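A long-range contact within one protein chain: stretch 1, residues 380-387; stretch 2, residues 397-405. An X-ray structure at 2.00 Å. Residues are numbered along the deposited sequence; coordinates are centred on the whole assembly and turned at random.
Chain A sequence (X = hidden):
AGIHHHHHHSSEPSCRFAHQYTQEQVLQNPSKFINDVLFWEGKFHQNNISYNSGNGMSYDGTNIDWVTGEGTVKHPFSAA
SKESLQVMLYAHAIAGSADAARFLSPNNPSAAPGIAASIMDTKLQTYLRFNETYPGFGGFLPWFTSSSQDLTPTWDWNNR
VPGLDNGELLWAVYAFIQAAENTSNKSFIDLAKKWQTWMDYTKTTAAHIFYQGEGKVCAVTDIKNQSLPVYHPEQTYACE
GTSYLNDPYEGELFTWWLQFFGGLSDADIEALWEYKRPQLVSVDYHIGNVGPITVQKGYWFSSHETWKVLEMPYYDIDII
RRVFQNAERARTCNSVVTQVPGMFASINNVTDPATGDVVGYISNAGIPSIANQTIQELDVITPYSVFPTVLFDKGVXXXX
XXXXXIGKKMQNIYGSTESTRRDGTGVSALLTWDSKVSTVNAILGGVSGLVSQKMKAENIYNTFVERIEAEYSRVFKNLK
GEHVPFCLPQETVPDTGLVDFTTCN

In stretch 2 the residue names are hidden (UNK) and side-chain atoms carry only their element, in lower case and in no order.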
# COMPACT_ATOMS: atom_id res chain seq x y z
N VAL A 380 -15.55 0.15 -12.09
CA VAL A 380 -15.43 0.55 -10.68
C VAL A 380 -14.14 1.35 -10.46
O VAL A 380 -13.05 0.92 -10.85
CB VAL A 380 -15.48 -0.70 -9.77
CG1 VAL A 380 -15.15 -0.37 -8.31
CG2 VAL A 380 -16.83 -1.40 -9.88
N ILE A 381 -14.30 2.50 -9.78
CA ILE A 381 -13.23 3.45 -9.46
C ILE A 381 -13.09 3.53 -7.93
O ILE A 381 -14.02 3.20 -7.18
CB ILE A 381 -13.50 4.84 -10.07
CG1 ILE A 381 -14.90 5.36 -9.70
CG2 ILE A 381 -13.27 4.82 -11.57
CD1 ILE A 381 -15.19 6.76 -10.17
N THR A 382 -11.92 3.99 -7.47
CA THR A 382 -11.62 4.03 -6.04
C THR A 382 -10.77 5.25 -5.69
O THR A 382 -9.83 5.59 -6.41
CB THR A 382 -10.94 2.73 -5.57
OG1 THR A 382 -10.62 2.85 -4.18
CG2 THR A 382 -9.69 2.40 -6.35
N PRO A 383 -11.05 5.91 -4.55
CA PRO A 383 -10.23 7.04 -4.09
C PRO A 383 -8.72 6.75 -3.96
O PRO A 383 -7.92 7.65 -4.21
CB PRO A 383 -10.84 7.37 -2.72
CG PRO A 383 -12.29 6.95 -2.87
CD PRO A 383 -12.21 5.67 -3.67
N TYR A 384 -8.33 5.53 -3.59
CA TYR A 384 -6.90 5.25 -3.32
C TYR A 384 -6.07 5.25 -4.61
O TYR A 384 -4.84 5.32 -4.54
CB TYR A 384 -6.73 3.97 -2.50
CG TYR A 384 -6.38 2.71 -3.23
CD1 TYR A 384 -7.36 1.87 -3.74
CD2 TYR A 384 -5.06 2.30 -3.36
CE1 TYR A 384 -7.05 0.68 -4.37
CE2 TYR A 384 -4.73 1.11 -4.01
CZ TYR A 384 -5.72 0.30 -4.51
OH TYR A 384 -5.40 -0.88 -5.14
N SER A 385 -6.74 5.21 -5.77
CA SER A 385 -6.09 5.38 -7.08
C SER A 385 -5.25 6.66 -7.14
O SER A 385 -4.33 6.76 -7.94
CB SER A 385 -7.09 5.35 -8.20
OG SER A 385 -7.99 6.46 -8.13
N VAL A 386 -5.56 7.64 -6.28
CA VAL A 386 -4.87 8.94 -6.28
C VAL A 386 -3.54 8.88 -5.50
O VAL A 386 -2.80 9.86 -5.55
CB VAL A 386 -5.75 10.05 -5.67
CG1 VAL A 386 -7.15 10.06 -6.27
CG2 VAL A 386 -5.80 9.98 -4.15
N PHE A 387 -3.24 7.81 -4.76
CA PHE A 387 -2.09 7.87 -3.84
C PHE A 387 -0.80 8.21 -4.60
O PHE A 387 -0.04 9.05 -4.12
CB PHE A 387 -2.00 6.64 -2.93
CG PHE A 387 -1.21 5.47 -3.44
CD1 PHE A 387 0.17 5.49 -3.48
CD2 PHE A 387 -1.86 4.31 -3.84
CE1 PHE A 387 0.89 4.40 -3.94
CE2 PHE A 387 -1.14 3.22 -4.31
CZ PHE A 387 0.23 3.26 -4.34
N UNK A 397 -4.03 15.37 -6.61
CA UNK A 397 -4.39 14.14 -5.92
C UNK A 397 -5.71 14.26 -5.18
O UNK A 397 -6.63 13.45 -5.36
N UNK A 398 -5.81 15.30 -4.36
CA UNK A 398 -6.98 15.52 -3.50
C UNK A 398 -8.20 15.98 -4.32
O UNK A 398 -9.33 15.71 -3.91
s UNK A 398 -6.60 14.56 -0.50
c UNK A 398 -5.81 15.97 -1.30
c UNK A 398 -5.69 13.22 -1.26
c UNK A 398 -6.67 16.54 -2.41
N UNK A 399 -7.98 16.64 -5.46
CA UNK A 399 -9.10 17.00 -6.35
C UNK A 399 -9.76 15.72 -6.88
O UNK A 399 -11.00 15.61 -6.88
c UNK A 399 -8.63 17.89 -7.48
N UNK A 400 -8.93 14.75 -7.29
CA UNK A 400 -9.44 13.48 -7.80
C UNK A 400 -10.12 12.69 -6.68
O UNK A 400 -11.20 12.13 -6.87
c UNK A 400 -10.34 11.91 -12.59
c UNK A 400 -9.71 12.59 -13.63
c UNK A 400 -9.88 12.01 -11.30
c UNK A 400 -8.61 13.39 -13.41
n UNK A 400 -7.11 14.22 -11.58
c UNK A 400 -8.03 13.15 -9.85
c UNK A 400 -8.32 12.68 -8.46
c UNK A 400 -8.76 12.81 -11.03
c UNK A 400 -7.04 14.00 -10.24
c UNK A 400 -8.16 13.50 -12.10
N UNK A 401 -9.50 12.69 -5.50
CA UNK A 401 -10.04 12.08 -4.29
C UNK A 401 -11.44 12.65 -3.99
O UNK A 401 -12.40 11.90 -3.79
c UNK A 401 -11.91 12.96 0.54
c UNK A 401 -9.39 11.49 -1.90
c UNK A 401 -11.01 10.85 1.29
c UNK A 401 -10.29 11.85 -0.83
c UNK A 401 -11.16 12.93 -0.61
n UNK A 401 -9.33 9.90 -0.32
c UNK A 401 -9.08 12.29 -3.12
c UNK A 401 -10.23 10.83 0.13
c UNK A 401 -11.84 11.93 1.48
c UNK A 401 -8.84 10.29 -1.53
N UNK A 402 -11.54 13.98 -3.97
CA UNK A 402 -12.78 14.69 -3.68
C UNK A 402 -13.86 14.27 -4.69
O UNK A 402 -14.99 13.94 -4.31
c UNK A 402 -13.84 17.02 -3.62
n UNK A 402 -16.83 19.69 -5.08
n UNK A 402 -14.89 19.23 -3.94
c UNK A 402 -15.60 19.19 -5.06
n UNK A 402 -15.10 18.64 -6.15
c UNK A 402 -13.63 18.52 -3.72
c UNK A 402 -12.56 16.21 -3.73
N UNK A 403 -13.50 14.29 -5.98
CA UNK A 403 -14.43 13.98 -7.07
C UNK A 403 -15.11 12.62 -6.84
O UNK A 403 -16.33 12.49 -6.97
c UNK A 403 -14.73 14.25 -9.57
n UNK A 403 -14.94 13.23 -10.39
c UNK A 403 -13.74 14.03 -8.44
o UNK A 403 -15.30 15.32 -9.69
N UNK A 404 -14.32 11.62 -6.45
CA UNK A 404 -14.85 10.30 -6.15
C UNK A 404 -15.60 10.30 -4.81
O UNK A 404 -16.68 9.72 -4.72
c UNK A 404 -10.37 8.86 -7.47
c UNK A 404 -13.72 9.27 -6.14
s UNK A 404 -11.82 7.82 -7.55
c UNK A 404 -13.14 9.05 -7.53
N UNK A 405 -15.06 10.99 -3.79
CA UNK A 405 -15.63 11.02 -2.42
C UNK A 405 -17.02 11.67 -2.40
O UNK A 405 -17.85 11.36 -1.55
c UNK A 405 -14.70 11.75 -1.49

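Position 397 has backbone atoms only. Its carbonyl O lies 3.5 Å from Val386 CB, and its CA is 5.2 Å from the CA of Val386, one of the two closest CA-CA pairs across the stretches. With no side-chain atom modelled, the residue is Gly397.

Position 398 carries an unbranched chain of two carbons, a sulfur and a terminal carbon. The CA-to-CB bond points away from stretch 1, but the chain folds back so that its terminal carbon comes within 4.3 Å of Val386 CG2. A thioether of this length is methionine, Met398.

Position 399 has a single side-chain carbon, CB, directed away and 8.1 Å from Val386 CG1; it is Ala399.

Position 400 shows one carbon followed by fused five- and six-membered rings holding eight carbons and one nitrogen, an indole. CB points toward stretch 1 and lies 3.6 Å from Val386 CG1, whereas the ring system leads away and its nitrogen is hydrogen-bonded elsewhere in the structure. This is Trp400, which meets the valine through the base of its side chain.

Position 401 repeats the same atom count and fused rings, but with CB sideways and chi1 at -169° (t) in place of -80° (m). A carbon of the five-membered ring lies 3.7 Å from Pro383 CB and 4.0 Å from Val386 CG2. The residue is Trp401, and that carbon is CD1. Val386 CG2 sits at the ring edge, near its plane, while Pro383 CB approaches obliquely.

Position 402 bears three carbons, a nitrogen, and then a carbon carrying two more nitrogens: a guanidinium, hence Arg402. Its side chain is out of reach of stretch 1.

Position 403 has two carbons, the second bonded to one oxygen and one nitrogen. This short amide is Asn403, also out of reach, its ND2 6.5 Å from Ile381 CD1.

Position 404 again has two carbons, a sulfur and a terminal carbon in an unbranched row; its CA-to-CB bond points toward stretch 1. The sulfur lies 3.2 Å from Thr382 O and 3.6 Å from Pro383 N; the terminal carbon is 3.6 Å from Val386 CG1 and 3.4 Å from Ser385 OG. It is Met404, whose CG also reaches within 4.1 Å of Ile381 CD1.

Position 405 has one side-chain carbon, CB, directed sideways and 5.5 Å from Pro383 CG. It is Ala405.

The contact is one of packing: no hydrogen bond crosses between the stretches, and 382 Å² is buried in total. Helical periodicity brings Gly397, Trp401 and Met404 to the same side, and Met404 has the largest covered area, 102 Å². On stretch 1, Val386 fills the space beside the helix backbone, its CG1 3.6 Å from Trp401 N. The opposing turn is held locally: Ser385 OG donates a hydrogen bond to Thr382 O at 2.7 Å, so the carbonyl beside the Met404 sulfur already has a polar partner.

Stretch 2, residues 397-405: GMAWWRNMA
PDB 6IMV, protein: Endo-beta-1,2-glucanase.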